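Local coordinates for protein 3,4-dihydroxy-2-butanone 4-phosphate synthase (Acinetobacter baumannii, PDB 6MNZ) that probably converts D-ribulose 5-phosphate into formate and 3,4-dihydroxy-2-butanone 4-phosphate for riboflavin synthesis, using magnesium or manganese, at residues I20-E25 and A176-F181; T38-E43 and A159-E164; I45-T50 and H185-G190; G135-R140 and A193-Y198. All blocks are in the same frame, centred on the assembly; numbering follows the deposited sequence.

Contact 1 (I20-E25 and A176-F181); sequences ILMDDE and ADLEIF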
loop_
_atom_site.group_PDB
_atom_site.type_symbol
_atom_site.label_atom_id
_atom_site.label_comp_id
_atom_site.label_asym_id
_atom_site.label_seq_id
_atom_site.Cartn_x
_atom_site.Cartn_y
_atom_site.Cartn_z
ATOM N N ILE A 20 21.052 -25.855 2.676
ATOM C CA ILE A 20 20.359 -25.126 3.731
ATOM C C ILE A 20 20.515 -23.635 3.472
ATOM O O ILE A 20 21.609 -23.161 3.147
ATOM C CB ILE A 20 20.907 -25.505 5.116
ATOM C CG1 ILE A 20 20.664 -26.987 5.397
ATOM C CG2 ILE A 20 20.255 -24.654 6.195
ATOM C CD1 ILE A 20 21.427 -27.515 6.587
ATOM N N LEU A 21 19.404 -22.906 3.549
ATOM C CA LEU A 21 19.389 -21.464 3.338
ATOM C C LEU A 21 18.787 -20.803 4.567
ATOM O O LEU A 21 17.644 -21.093 4.937
ATOM C CB LEU A 21 18.593 -21.096 2.084
ATOM C CG LEU A 21 19.412 -20.870 0.810
ATOM C CD1 LEU A 21 18.491 -20.688 -0.388
ATOM C CD2 LEU A 21 20.339 -19.670 0.952
ATOM N N MET A 22 19.526 -19.867 5.151
ATOM C CA MET A 22 19.031 -19.054 6.249
ATOM C C MET A 22 18.634 -17.682 5.726
ATOM O O MET A 22 19.340 -17.092 4.903
ATOM C CB MET A 22 20.090 -18.902 7.341
ATOM C CG MET A 22 20.514 -20.208 7.978
ATOM S SD MET A 22 21.718 -19.973 9.303
ATOM C CE MET A 22 23.250 -20.055 8.385
ATOM N N ASP A 23 17.553 -17.142 6.277
ATOM C CA ASP A 23 17.219 -15.745 6.075
ATOM C C ASP A 23 17.815 -14.903 7.200
ATOM O O ASP A 23 18.509 -15.404 8.087
ATOM C CB ASP A 23 15.705 -15.571 5.998
ATOM C CG ASP A 23 15.027 -15.781 7.338
ATOM O OD1 ASP A 23 15.578 -16.542 8.165
ATOM O OD2 ASP A 23 14.117 -14.987 7.655
ATOM N N ASP A 24 17.616 -13.591 7.110
ATOM C CA ASP A 24 18.208 -12.673 8.071
ATOM C C ASP A 24 17.823 -13.069 9.490
ATOM O O ASP A 24 16.690 -13.480 9.754
ATOM C CB ASP A 24 17.760 -11.240 7.779
ATOM C CG ASP A 24 18.543 -10.610 6.645
ATOM O OD1 ASP A 24 19.170 -11.359 5.870
ATOM O OD2 ASP A 24 18.568 -9.367 6.552
ATOM N N GLU A 25 18.789 -12.971 10.404
ATOM C CA GLU A 25 18.556 -13.402 11.776
ATOM C C GLU A 25 17.378 -12.668 12.401
ATOM O O GLU A 25 16.792 -13.168 13.367
ATOM C CB GLU A 25 19.826 -13.181 12.605
ATOM C CG GLU A 25 19.664 -13.358 14.110
ATOM C CD GLU A 25 20.828 -12.773 14.889
ATOM O OE1 GLU A 25 20.602 -11.837 15.684
ATOM O OE2 GLU A 25 21.972 -13.236 14.689
ATOM N N ALA A 176 23.448 -21.677 14.896
ATOM C CA ALA A 176 24.241 -22.669 15.615
ATOM C C ALA A 176 23.774 -24.084 15.298
ATOM O O ALA A 176 24.556 -24.922 14.838
ATOM C CB ALA A 176 24.165 -22.402 17.119
ATOM N N ASP A 177 22.482 -24.354 15.499
ATOM C CA ASP A 177 21.965 -25.699 15.274
ATOM C C ASP A 177 21.934 -26.053 13.793
ATOM O O ASP A 177 22.137 -27.219 13.433
ATOM C CB ASP A 177 20.567 -25.828 15.877
ATOM C CG ASP A 177 20.487 -25.273 17.286
ATOM O OD1 ASP A 177 20.854 -25.999 18.233
ATOM O OD2 ASP A 177 20.159 -24.077 17.436
ATOM N N LEU A 178 21.723 -25.066 12.919
ATOM C CA LEU A 178 21.724 -25.342 11.486
ATOM C C LEU A 178 23.121 -25.704 10.997
ATOM O O LEU A 178 23.281 -26.621 10.183
ATOM C CB LEU A 178 21.186 -24.138 10.715
ATOM C CG LEU A 178 19.742 -23.724 11.006
ATOM C CD1 LEU A 178 19.458 -22.385 10.354
ATOM C CD2 LEU A 178 18.744 -24.767 10.529
ATOM N N GLU A 179 24.149 -25.030 11.521
ATOM C CA GLU A 179 25.519 -25.344 11.126
ATOM C C GLU A 179 25.871 -26.780 11.485
ATOM O O GLU A 179 26.450 -27.514 10.676
ATOM C CB GLU A 179 26.492 -24.374 11.797
ATOM C CG GLU A 179 26.461 -22.964 11.238
ATOM C CD GLU A 179 27.487 -22.059 11.897
ATOM O OE1 GLU A 179 27.719 -22.210 13.115
ATOM O OE2 GLU A 179 27.989 -21.139 11.220
ATOM N N ILE A 180 25.537 -27.196 12.709
ATOM C CA ILE A 180 25.715 -28.592 13.100
ATOM C C ILE A 180 24.998 -29.508 12.118
ATOM O O ILE A 180 25.559 -30.501 11.642
ATOM C CB ILE A 180 25.215 -28.814 14.539
ATOM C CG1 ILE A 180 25.991 -27.927 15.516
ATOM C CG2 ILE A 180 25.349 -30.279 14.928
ATOM C CD1 ILE A 180 25.330 -27.790 16.870
ATOM N N PHE A 181 23.708 -29.246 11.888
ATOM C CA PHE A 181 22.918 -30.113 11.021
ATOM C C PHE A 181 23.522 -30.192 9.624
ATOM O O PHE A 181 23.573 -31.271 9.022
ATOM C CB PHE A 181 21.478 -29.604 10.958
ATOM C CG PHE A 181 20.558 -30.479 10.161
ATOM C CD1 PHE A 181 20.366 -30.250 8.810
ATOM C CD2 PHE A 181 19.744 -31.403 10.796
ATOM C CE1 PHE A 181 19.521 -31.058 8.073
ATOM C CE2 PHE A 181 18.924 -32.237 10.065
ATOM C CZ PHE A 181 18.793 -32.048 8.704
#

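Contact 2 (T38-E43 and A159-E164); sequences THVRPE and ASVICE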
loop_
_atom_site.group_PDB
_atom_site.type_symbol
_atom_site.label_atom_id
_atom_site.label_comp_id
_atom_site.label_asym_id
_atom_site.label_seq_id
_atom_site.Cartn_x
_atom_site.Cartn_y
_atom_site.Cartn_z
ATOM N N THR A 38 12.896 -29.608 -9.880
ATOM C CA THR A 38 13.013 -30.467 -11.050
ATOM C C THR A 38 13.756 -31.758 -10.731
ATOM O O THR A 38 13.549 -32.771 -11.409
ATOM C CB THR A 38 13.718 -29.714 -12.178
ATOM O OG1 THR A 38 13.100 -28.434 -12.359
ATOM C CG2 THR A 38 13.644 -30.499 -13.478
ATOM N N HIS A 39 14.663 -31.731 -9.756
ATOM C CA HIS A 39 15.440 -32.905 -9.388
ATOM C C HIS A 39 14.916 -33.591 -8.132
ATOM O O HIS A 39 15.574 -34.503 -7.620
ATOM C CB HIS A 39 16.909 -32.525 -9.188
ATOM C CG HIS A 39 17.605 -32.121 -10.449
ATOM N ND1 HIS A 39 17.921 -33.017 -11.447
ATOM C CD2 HIS A 39 18.066 -30.917 -10.864
ATOM C CE1 HIS A 39 18.501 -32.375 -12.444
ATOM N NE2 HIS A 39 18.607 -31.100 -12.114
ATOM N N VAL A 40 13.736 -33.203 -7.644
ATOM C CA VAL A 40 13.241 -33.746 -6.384
ATOM C C VAL A 40 12.762 -35.176 -6.594
ATOM O O VAL A 40 12.067 -35.482 -7.573
ATOM C CB VAL A 40 12.121 -32.860 -5.814
ATOM C CG1 VAL A 40 10.825 -33.063 -6.581
ATOM C CG2 VAL A 40 11.922 -33.154 -4.331
ATOM N N ARG A 41 13.070 -36.040 -5.639
ATOM C CA ARG A 41 12.806 -37.468 -5.725
ATOM C C ARG A 41 12.123 -37.931 -4.451
ATOM O O ARG A 41 12.138 -37.221 -3.440
ATOM C CB ARG A 41 14.104 -38.260 -5.942
ATOM C CG ARG A 41 14.942 -37.764 -7.113
ATOM C CD ARG A 41 16.350 -38.332 -7.080
ATOM N NE ARG A 41 17.034 -38.039 -5.824
ATOM C CZ ARG A 41 18.268 -38.436 -5.531
ATOM N NH1 ARG A 41 19.045 -38.945 -6.477
ATOM N NH2 ARG A 41 18.769 -38.204 -4.325
ATOM N N PRO A 42 11.367 -39.033 -4.518
ATOM C CA PRO A 42 10.693 -39.542 -3.315
ATOM C C PRO A 42 11.557 -39.481 -2.066
ATOM O O PRO A 42 11.135 -38.932 -1.043
ATOM C CB PRO A 42 10.358 -40.990 -3.692
ATOM C CG PRO A 42 10.164 -40.946 -5.182
ATOM C CD PRO A 42 11.023 -39.818 -5.720
ATOM N N GLU A 43 12.779 -40.010 -2.142
ATOM C CA GLU A 43 13.642 -40.040 -0.968
ATOM C C GLU A 43 14.067 -38.647 -0.526
ATOM O O GLU A 43 14.418 -38.465 0.644
ATOM C CB GLU A 43 14.884 -40.892 -1.240
ATOM C CG GLU A 43 14.884 -42.250 -0.546
ATOM C CD GLU A 43 14.651 -42.151 0.952
ATOM O OE1 GLU A 43 13.599 -42.639 1.418
ATOM O OE2 GLU A 43 15.438 -41.462 1.635
ATOM N N ALA A 159 12.321 -23.257 -9.719
ATOM C CA ALA A 159 11.432 -23.987 -8.826
ATOM C C ALA A 159 12.269 -24.804 -7.855
ATOM O O ALA A 159 13.144 -25.566 -8.277
ATOM C CB ALA A 159 10.487 -24.903 -9.610
ATOM N N SER A 160 11.944 -24.704 -6.570
ATOM C CA SER A 160 12.653 -25.435 -5.532
ATOM C C SER A 160 11.646 -25.979 -4.532
ATOM O O SER A 160 10.537 -25.458 -4.387
ATOM C CB SER A 160 13.673 -24.551 -4.810
ATOM O OG SER A 160 13.017 -23.683 -3.904
ATOM N N VAL A 161 12.070 -27.003 -3.797
ATOM C CA VAL A 161 11.300 -27.559 -2.692
ATOM C C VAL A 161 12.027 -27.230 -1.398
ATOM O O VAL A 161 13.241 -27.443 -1.291
ATOM C CB VAL A 161 11.111 -29.078 -2.844
ATOM C CG1 VAL A 161 10.263 -29.625 -1.706
ATOM C CG2 VAL A 161 10.482 -29.405 -4.194
ATOM N N ILE A 162 11.307 -26.638 -0.446
ATOM C CA ILE A 162 11.923 -26.119 0.768
ATOM C C ILE A 162 11.124 -26.578 1.980
ATOM O O ILE A 162 9.907 -26.772 1.913
ATOM C CB ILE A 162 12.039 -24.578 0.740
ATOM C CG1 ILE A 162 10.658 -23.923 0.831
ATOM C CG2 ILE A 162 12.755 -24.130 -0.525
ATOM C CD1 ILE A 162 10.704 -22.409 0.827
ATOM N N CYS A 163 11.829 -26.755 3.096
ATOM C CA CYS A 163 11.244 -27.300 4.315
ATOM C C CYS A 163 11.996 -26.726 5.506
ATOM O O CYS A 163 13.225 -26.833 5.569
ATOM C CB CYS A 163 11.313 -28.832 4.317
ATOM S SG CYS A 163 10.348 -29.654 5.612
ATOM N N GLU A 164 11.255 -26.229 6.492
ATOM C CA GLU A 164 11.876 -25.661 7.681
ATOM C C GLU A 164 12.583 -26.744 8.488
ATOM O O GLU A 164 12.077 -27.858 8.642
ATOM C CB GLU A 164 10.828 -24.968 8.551
ATOM C CG GLU A 164 10.141 -23.788 7.890
ATOM C CD GLU A 164 8.875 -24.184 7.159
ATOM O OE1 GLU A 164 8.830 -25.314 6.630
ATOM O OE2 GLU A 164 7.860 -23.472 7.316
#

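Contact 3 (I45-T50 and H185-G190); sequences INFMIT and HGLKIG. With SO4 (sulfate ion), chain F.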
loop_
_atom_site.group_PDB
_atom_site.type_symbol
_atom_site.label_atom_id
_atom_site.label_comp_id
_atom_site.label_asym_id
_atom_site.label_seq_id
_atom_site.Cartn_x
_atom_site.Cartn_y
_atom_site.Cartn_z
ATOM N N ILE A 45 11.884 -35.929 -0.498
ATOM C CA ILE A 45 10.771 -35.511 0.349
ATOM C C ILE A 45 10.822 -36.239 1.685
ATOM O O ILE A 45 10.562 -35.650 2.741
ATOM C CB ILE A 45 9.430 -35.750 -0.370
ATOM C CG1 ILE A 45 9.424 -35.078 -1.746
ATOM C CG2 ILE A 45 8.274 -35.235 0.475
ATOM C CD1 ILE A 45 9.726 -33.592 -1.713
ATOM N N ASN A 46 11.200 -37.519 1.669
ATOM C CA ASN A 46 11.215 -38.296 2.904
ATOM C C ASN A 46 12.291 -37.797 3.859
ATOM O O ASN A 46 12.075 -37.749 5.075
ATOM C CB ASN A 46 11.426 -39.777 2.593
ATOM C CG ASN A 46 11.380 -40.642 3.837
ATOM O OD1 ASN A 46 12.328 -41.368 4.136
ATOM N ND2 ASN A 46 10.282 -40.558 4.580
ATOM N N PHE A 47 13.471 -37.457 3.334
ATOM C CA PHE A 47 14.492 -36.833 4.167
ATOM C C PHE A 47 13.985 -35.533 4.774
ATOM O O PHE A 47 14.257 -35.236 5.943
ATOM C CB PHE A 47 15.759 -36.581 3.351
ATOM C CG PHE A 47 16.869 -35.950 4.139
ATOM C CD1 PHE A 47 17.038 -34.577 4.145
ATOM C CD2 PHE A 47 17.738 -36.729 4.882
ATOM C CE1 PHE A 47 17.997 -33.987 4.943
ATOM C CE2 PHE A 47 18.689 -36.145 5.692
ATOM C CZ PHE A 47 18.849 -34.774 5.687
ATOM N N MET A 48 13.165 -34.791 4.027
ATOM C CA MET A 48 12.682 -33.504 4.515
ATOM C C MET A 48 11.724 -33.688 5.686
ATOM O O MET A 48 11.929 -33.118 6.763
ATOM C CB MET A 48 12.007 -32.738 3.379
ATOM C CG MET A 48 12.986 -32.100 2.411
ATOM S SD MET A 48 12.183 -30.963 1.273
ATOM C CE MET A 48 13.541 -29.867 0.869
ATOM N N ILE A 49 10.709 -34.538 5.518
ATOM C CA ILE A 49 9.727 -34.741 6.575
ATOM C C ILE A 49 10.303 -35.465 7.782
ATOM O O ILE A 49 9.605 -35.616 8.790
ATOM C CB ILE A 49 8.507 -35.529 6.051
ATOM C CG1 ILE A 49 8.896 -36.977 5.739
ATOM C CG2 ILE A 49 7.928 -34.852 4.819
ATOM C CD1 ILE A 49 7.752 -37.823 5.217
ATOM N N THR A 50 11.504 -36.030 7.658
ATOM C CA THR A 50 12.107 -36.828 8.719
ATOM C C THR A 50 13.084 -36.022 9.566
ATOM O O THR A 50 13.026 -36.076 10.797
ATOM C CB THR A 50 12.828 -38.043 8.121
ATOM O OG1 THR A 50 11.941 -38.747 7.241
ATOM C CG2 THR A 50 13.294 -38.984 9.221
ATOM N N HIS A 185 25.006 -34.085 7.907
ATOM C CA HIS A 185 24.405 -34.730 6.746
ATOM C C HIS A 185 25.090 -34.341 5.440
ATOM O O HIS A 185 24.593 -34.692 4.363
ATOM C CB HIS A 185 22.914 -34.395 6.672
ATOM C CG HIS A 185 22.131 -34.861 7.860
ATOM N ND1 HIS A 185 21.362 -36.004 7.842
ATOM C CD2 HIS A 185 21.942 -34.301 9.079
ATOM C CE1 HIS A 185 20.778 -36.158 9.018
ATOM N NE2 HIS A 185 21.088 -35.121 9.774
ATOM N N GLY A 186 26.231 -33.658 5.504
ATOM C CA GLY A 186 27.041 -33.449 4.322
ATOM C C GLY A 186 26.517 -32.390 3.382
ATOM O O GLY A 186 26.744 -32.479 2.171
ATOM N N LEU A 187 25.746 -31.437 3.894
ATOM C CA LEU A 187 25.110 -30.407 3.089
ATOM C C LEU A 187 25.803 -29.070 3.313
ATOM O O LEU A 187 26.214 -28.748 4.431
ATOM C CB LEU A 187 23.625 -30.282 3.430
ATOM C CG LEU A 187 22.821 -31.581 3.375
ATOM C CD1 LEU A 187 21.409 -31.352 3.888
ATOM C CD2 LEU A 187 22.801 -32.143 1.961
ATOM N N LYS A 188 25.842 -28.253 2.266
ATOM C CA LYS A 188 26.311 -26.885 2.416
ATOM C C LYS A 188 25.160 -25.973 2.834
ATOM O O LYS A 188 23.985 -26.252 2.579
ATOM C CB LYS A 188 26.927 -26.368 1.115
ATOM C CG LYS A 188 28.268 -26.988 0.758
ATOM C CD LYS A 188 28.090 -28.181 -0.164
ATOM C CE LYS A 188 29.393 -28.572 -0.839
ATOM N NZ LYS A 188 29.275 -29.891 -1.522
ATOM N N ILE A 189 25.527 -24.827 3.402
ATOM C CA ILE A 189 24.585 -23.929 4.053
ATOM C C ILE A 189 24.862 -22.515 3.565
ATOM O O ILE A 189 25.952 -22.217 3.070
ATOM C CB ILE A 189 24.692 -24.021 5.593
ATOM C CG1 ILE A 189 23.614 -23.168 6.261
ATOM C CG2 ILE A 189 26.082 -23.602 6.061
ATOM C CD1 ILE A 189 23.236 -23.655 7.640
ATOM N N GLY A 190 23.835 -21.671 3.606
ATOM C CA GLY A 190 23.897 -20.396 2.916
ATOM C C GLY A 190 23.017 -19.354 3.572
ATOM O O GLY A 190 21.957 -19.663 4.123
HETATM S S SO4 F . 18.266 -35.444 13.367
HETATM O O1 SO4 F . 17.394 -36.350 12.627
HETATM O O2 SO4 F . 19.178 -34.778 12.438
HETATM O O3 SO4 F . 17.453 -34.450 14.065
HETATM O O4 SO4 F . 19.038 -36.210 14.343
#

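Contact 4 (G135-R140 and A193-Y198); sequences GGVLHR and ADLIHY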
loop_
_atom_site.group_PDB
_atom_site.type_symbol
_atom_site.label_atom_id
_atom_site.label_comp_id
_atom_site.label_asym_id
_atom_site.label_seq_id
_atom_site.Cartn_x
_atom_site.Cartn_y
_atom_site.Cartn_z
ATOM N N GLY A 135 10.924 -9.979 -9.055
ATOM C CA GLY A 135 12.358 -9.801 -9.040
ATOM C C GLY A 135 13.112 -10.756 -8.149
ATOM O O GLY A 135 14.331 -10.628 -8.005
ATOM N N GLY A 136 12.414 -11.682 -7.498
ATOM C CA GLY A 136 13.094 -12.660 -6.674
ATOM C C GLY A 136 13.669 -12.025 -5.424
ATOM O O GLY A 136 13.119 -11.069 -4.867
ATOM N N VAL A 137 14.868 -12.471 -5.063
ATOM C CA VAL A 137 15.498 -12.109 -3.800
ATOM C C VAL A 137 15.978 -10.663 -3.861
ATOM O O VAL A 137 16.487 -10.124 -2.873
ATOM C CB VAL A 137 16.654 -13.079 -3.487
ATOM C CG1 VAL A 137 17.421 -12.642 -2.272
ATOM C CG2 VAL A 137 16.124 -14.484 -3.278
ATOM N N LEU A 138 15.744 -9.993 -4.991
ATOM C CA LEU A 138 16.100 -8.581 -5.087
ATOM C C LEU A 138 15.274 -7.725 -4.135
ATOM O O LEU A 138 15.690 -6.611 -3.798
ATOM C CB LEU A 138 15.914 -8.083 -6.518
ATOM C CG LEU A 138 16.837 -8.688 -7.573
ATOM C CD1 LEU A 138 16.398 -8.226 -8.954
ATOM C CD2 LEU A 138 18.286 -8.318 -7.306
ATOM N N HIS A 139 14.025 -8.116 -3.888
ATOM C CA HIS A 139 13.067 -7.259 -3.200
ATOM C C HIS A 139 12.544 -7.871 -1.912
ATOM O O HIS A 139 12.663 -7.253 -0.848
ATOM C CB HIS A 139 11.899 -6.937 -4.144
ATOM C CG HIS A 139 12.333 -6.496 -5.506
ATOM N ND1 HIS A 139 13.098 -5.368 -5.711
ATOM C CD2 HIS A 139 12.224 -7.099 -6.714
ATOM C CE1 HIS A 139 13.421 -5.283 -6.989
ATOM N NE2 HIS A 139 12.865 -6.297 -7.627
ATOM N N ARG A 140 12.011 -9.089 -1.966
ATOM C CA ARG A 140 11.691 -9.856 -0.770
ATOM C C ARG A 140 12.797 -10.872 -0.520
ATOM O O ARG A 140 13.002 -11.781 -1.333
ATOM C CB ARG A 140 10.341 -10.558 -0.908
ATOM C CG ARG A 140 9.765 -11.021 0.419
ATOM C CD ARG A 140 8.571 -11.943 0.228
ATOM N NE ARG A 140 8.891 -13.325 0.576
ATOM C CZ ARG A 140 8.052 -14.169 1.171
ATOM N NH1 ARG A 140 6.772 -13.847 1.303
ATOM N NH2 ARG A 140 8.426 -15.426 1.371
ATOM N N ALA A 193 20.988 -13.300 2.341
ATOM C CA ALA A 193 21.735 -12.067 2.113
ATOM C C ALA A 193 22.989 -12.323 1.286
ATOM O O ALA A 193 23.330 -11.527 0.403
ATOM C CB ALA A 193 22.099 -11.414 3.447
ATOM N N ASP A 194 23.683 -13.433 1.547
ATOM C CA ASP A 194 24.828 -13.790 0.718
ATOM C C ASP A 194 24.413 -14.042 -0.725
ATOM O O ASP A 194 25.209 -13.828 -1.646
ATOM C CB ASP A 194 25.530 -15.024 1.288
ATOM C CG ASP A 194 26.422 -14.693 2.470
ATOM O OD1 ASP A 194 26.141 -13.695 3.165
ATOM O OD2 ASP A 194 27.366 -15.465 2.739
ATOM N N LEU A 195 23.178 -14.495 -0.943
ATOM C CA LEU A 195 22.666 -14.632 -2.302
ATOM C C LEU A 195 22.261 -13.286 -2.891
ATOM O O LEU A 195 22.437 -13.057 -4.093
ATOM C CB LEU A 195 21.481 -15.598 -2.321
ATOM C CG LEU A 195 20.993 -16.015 -3.711
ATOM C CD1 LEU A 195 22.077 -16.774 -4.465
ATOM C CD2 LEU A 195 19.726 -16.853 -3.601
ATOM N N ILE A 196 21.655 -12.411 -2.081
ATOM C CA ILE A 196 21.412 -11.037 -2.518
ATOM C C ILE A 196 22.689 -10.443 -3.095
ATOM O O ILE A 196 22.714 -9.933 -4.222
ATOM C CB ILE A 196 20.883 -10.181 -1.355
ATOM C CG1 ILE A 196 19.466 -10.609 -0.983
ATOM C CG2 ILE A 196 20.895 -8.706 -1.738
ATOM C CD1 ILE A 196 18.955 -10.022 0.305
ATOM N N HIS A 197 23.761 -10.458 -2.302
ATOM C CA HIS A 197 24.992 -9.795 -2.710
ATOM C C HIS A 197 25.602 -10.456 -3.937
ATOM O O HIS A 197 26.091 -9.761 -4.833
ATOM C CB HIS A 197 25.987 -9.801 -1.551
ATOM C CG HIS A 197 27.246 -9.044 -1.832
ATOM N ND1 HIS A 197 27.262 -7.685 -2.064
ATOM C CD2 HIS A 197 28.534 -9.452 -1.900
ATOM C CE1 HIS A 197 28.503 -7.296 -2.296
ATOM N NE2 HIS A 197 29.298 -8.342 -2.165
ATOM N N TYR A 198 25.456 -11.775 -4.066
ATOM C CA TYR A 198 25.934 -12.452 -5.266
ATOM C C TYR A 198 25.220 -11.927 -6.506
ATOM O O TYR A 198 25.861 -11.546 -7.492
ATOM C CB TYR A 198 25.738 -13.962 -5.130
ATOM C CG TYR A 198 26.236 -14.744 -6.322
ATOM C CD1 TYR A 198 27.523 -15.260 -6.347
ATOM C CD2 TYR A 198 25.401 -15.018 -7.395
ATOM C CE1 TYR A 198 28.001 -15.928 -7.455
ATOM C CE2 TYR A 198 25.866 -15.689 -8.505
ATOM C CZ TYR A 198 27.171 -16.129 -8.536
ATOM O OH TYR A 198 27.652 -16.778 -9.648
#

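Contact 1 (I20-E25 and A176-F181)
Met22 lies alongside Leu178, the two side chains running past each other in opposite directions. The touching is done by one branch of the leucine: CD1 of Leu178 rests 3.4 Å from CG of Met22 and 3.5 Å from its SD. Met22 carries CG anti to its carbonyl carbon (chi1 -61°) and stays extended through chi2, which brings the sulfur up to the helix. Two residues earlier on the same side of the strand, Ile20 meets the next turn of the helix. Its CD1 comes up to the edge of the Phe181 ring, close to the ring plane, at 3.7 Å from CD1 of Phe181, and sits 4.1 Å from the backbone O of Leu178. Leu21, between them, points the opposite way, onto Ala146 and Leu150 of helix 143-153, so strand 19-22 has a helix against each of its two sides. This is the layered alpha/beta build of the DHBP synthase domain, with helix 175-184 running nearly antiparallel to the strand (166° between the short axes, 10.1 Å apart at closest approach). Contact between the two segments is apolar, with no hydrogen bond across it. Ile189 of the neighbouring strand 188-191 touches Ile20, Met22 and Leu178, while Ile165 packs on Ile20 and Leu178. Beyond the strand, Asp23 accepts hydrogen bonds from the backbone N of Glu28 and of Glu30, tying the strand's exit to the loop that holds the predicted metal ligand Glu28.

Contact 2 (T38-E43 and A159-E164)
Val40 and Val161 meet through one methyl each, CG2 of Val40 standing 4.0 Å from CG2 of Val161, and the two side chains cross at about a right angle. Val40 places this methyl anti to its backbone N, which puts CG1 on the side shared by N and the carbonyl carbon (chi1 75°). Val161 is turned differently: CG1 is the branch anti to its N (chi1 -178°), and CG2, beside the N, is the one turned to Val40. Its contact reaches back to CB of Val40, 4.2 Å from the same CG2. Val161 belongs to strand 160-164 of the mixed sheet in the DHBP synthase domain, and Val40 to the link between strand 31-36 and helix 42-52, so the pair packs this link, just ahead of the helix, against the sheet. Ile45 of the helix touches both valines, and so does Ile108 of helix 101-112, which makes the pair part of a buried apolar layer. Nearer the start of the strand, Ala159 directs its CB toward Thr38, though the approach is loose. Ser160 points away, to the other side of the sheet, where its OG hydrogen-bonds Thr59 OG1. Farther along, the strand ends at Glu164, predicted to be essential for catalysis.

Contact 3 (I45-T50 and H185-G190)
Helix 42-52 and the chain leaving helix 175-184 stay well apart as backbones: CA of Phe47 and CA of His185 are 10.5 Å from each other, so long side chains have to bridge the gap. His185 is the first residue to depart from helical geometry, and Gly186 follows with positive phi before the chain turns into strand 188-191. Phe47, with CG anti to its backbone N (chi1 -179°), extends from the helix toward the other segment. Its edge is directed at the face of the His185 imidazole in an offset edge-to-face pair, the ring centroids 5.2 Å apart and the planes at 74°. The leading atoms are CE2 and CZ of Phe47, at 3.4 and 3.5 Å from ND1 of His185. On the other flank CE1 of Phe47 grazes CD1 of Leu187 at 4.4 Å. The far nitrogen of the imidazole is engaged too: NE2 of His185 donates to O2 of a sulfate at 3.3 Å, with an N-H...O angle of 157°. His51 ND1 and Lys184 NZ also bind this sulfate, probably an ion from the crystallisation liquor. Since the rings of Phe181 and His51 both meet that of His185, the arrangement is an aromatic cluster at the protein surface, with an anion held at its rim.

Contact 4 (G135-R140 and A193-Y198)
Val137 directs both of its methyls at helix 192-202, one to each of two consecutive residues. CG2 lies 4.3 Å from CD2 of Leu195; the end of the leucine side chain is what approaches. Ile196 lies against CG1 of Val137, but its ethyl arm is modelled too close to be trusted in detail. Val137 holds CG1 anti to its backbone N (chi1 174°), which leaves CG2, beside that N, as the branch turned to Leu195. A short 3-10 turn at 137-138 presents the valine, and the hydrogen bond from His139 N to Gly136 O (3.2 Å) closes it. The turn lies in the loop between strand 127-131 and helix 143-153 of the DHBP synthase domain, and this loop runs on into the predicted ribulose 5-phosphate site at Arg140 to Thr144. Asp149 OD2 accepts a hydrogen bond from Val137 N. Helix 143-153 underlies the apolar group as well, its Ala146 touching Val137 and its Leu150 touching Leu195, while Ile196 packs also on Tyr324 of helix 320-336. Arg140 points away from helix 192-202; its NE pairs with Glu145 OE1 and its NH2 with a second sulfate, probably from the crystallisation liquor.

Overall arrangement
Contacts 1, 2 and 3 all reach the mixed sheet of the DHBP synthase domain. Contacts 1 and 3 are joined through neighbouring strands 19-22 and 188-191, where Ile20 N lies 3.0 Å from Lys188 O, a probable hydrogen bond. Contacts 2 and 3 share helix 42-52, their centres about 10 Å apart, and CG2 of Val40 packs on CD1 of Ile45 at 3.4 Å. Contact 4 stands about 22 Å from contact 3 between centres, yet strand 188-191 leads directly into its helix 192-202. Of the predicted active-site residues, His143 is near two of the contacts: its side chain is about 6 Å from that of Met22 and about 8 Å from that of Val137. Contact 2's strand carries Glu164, predicted to be essential.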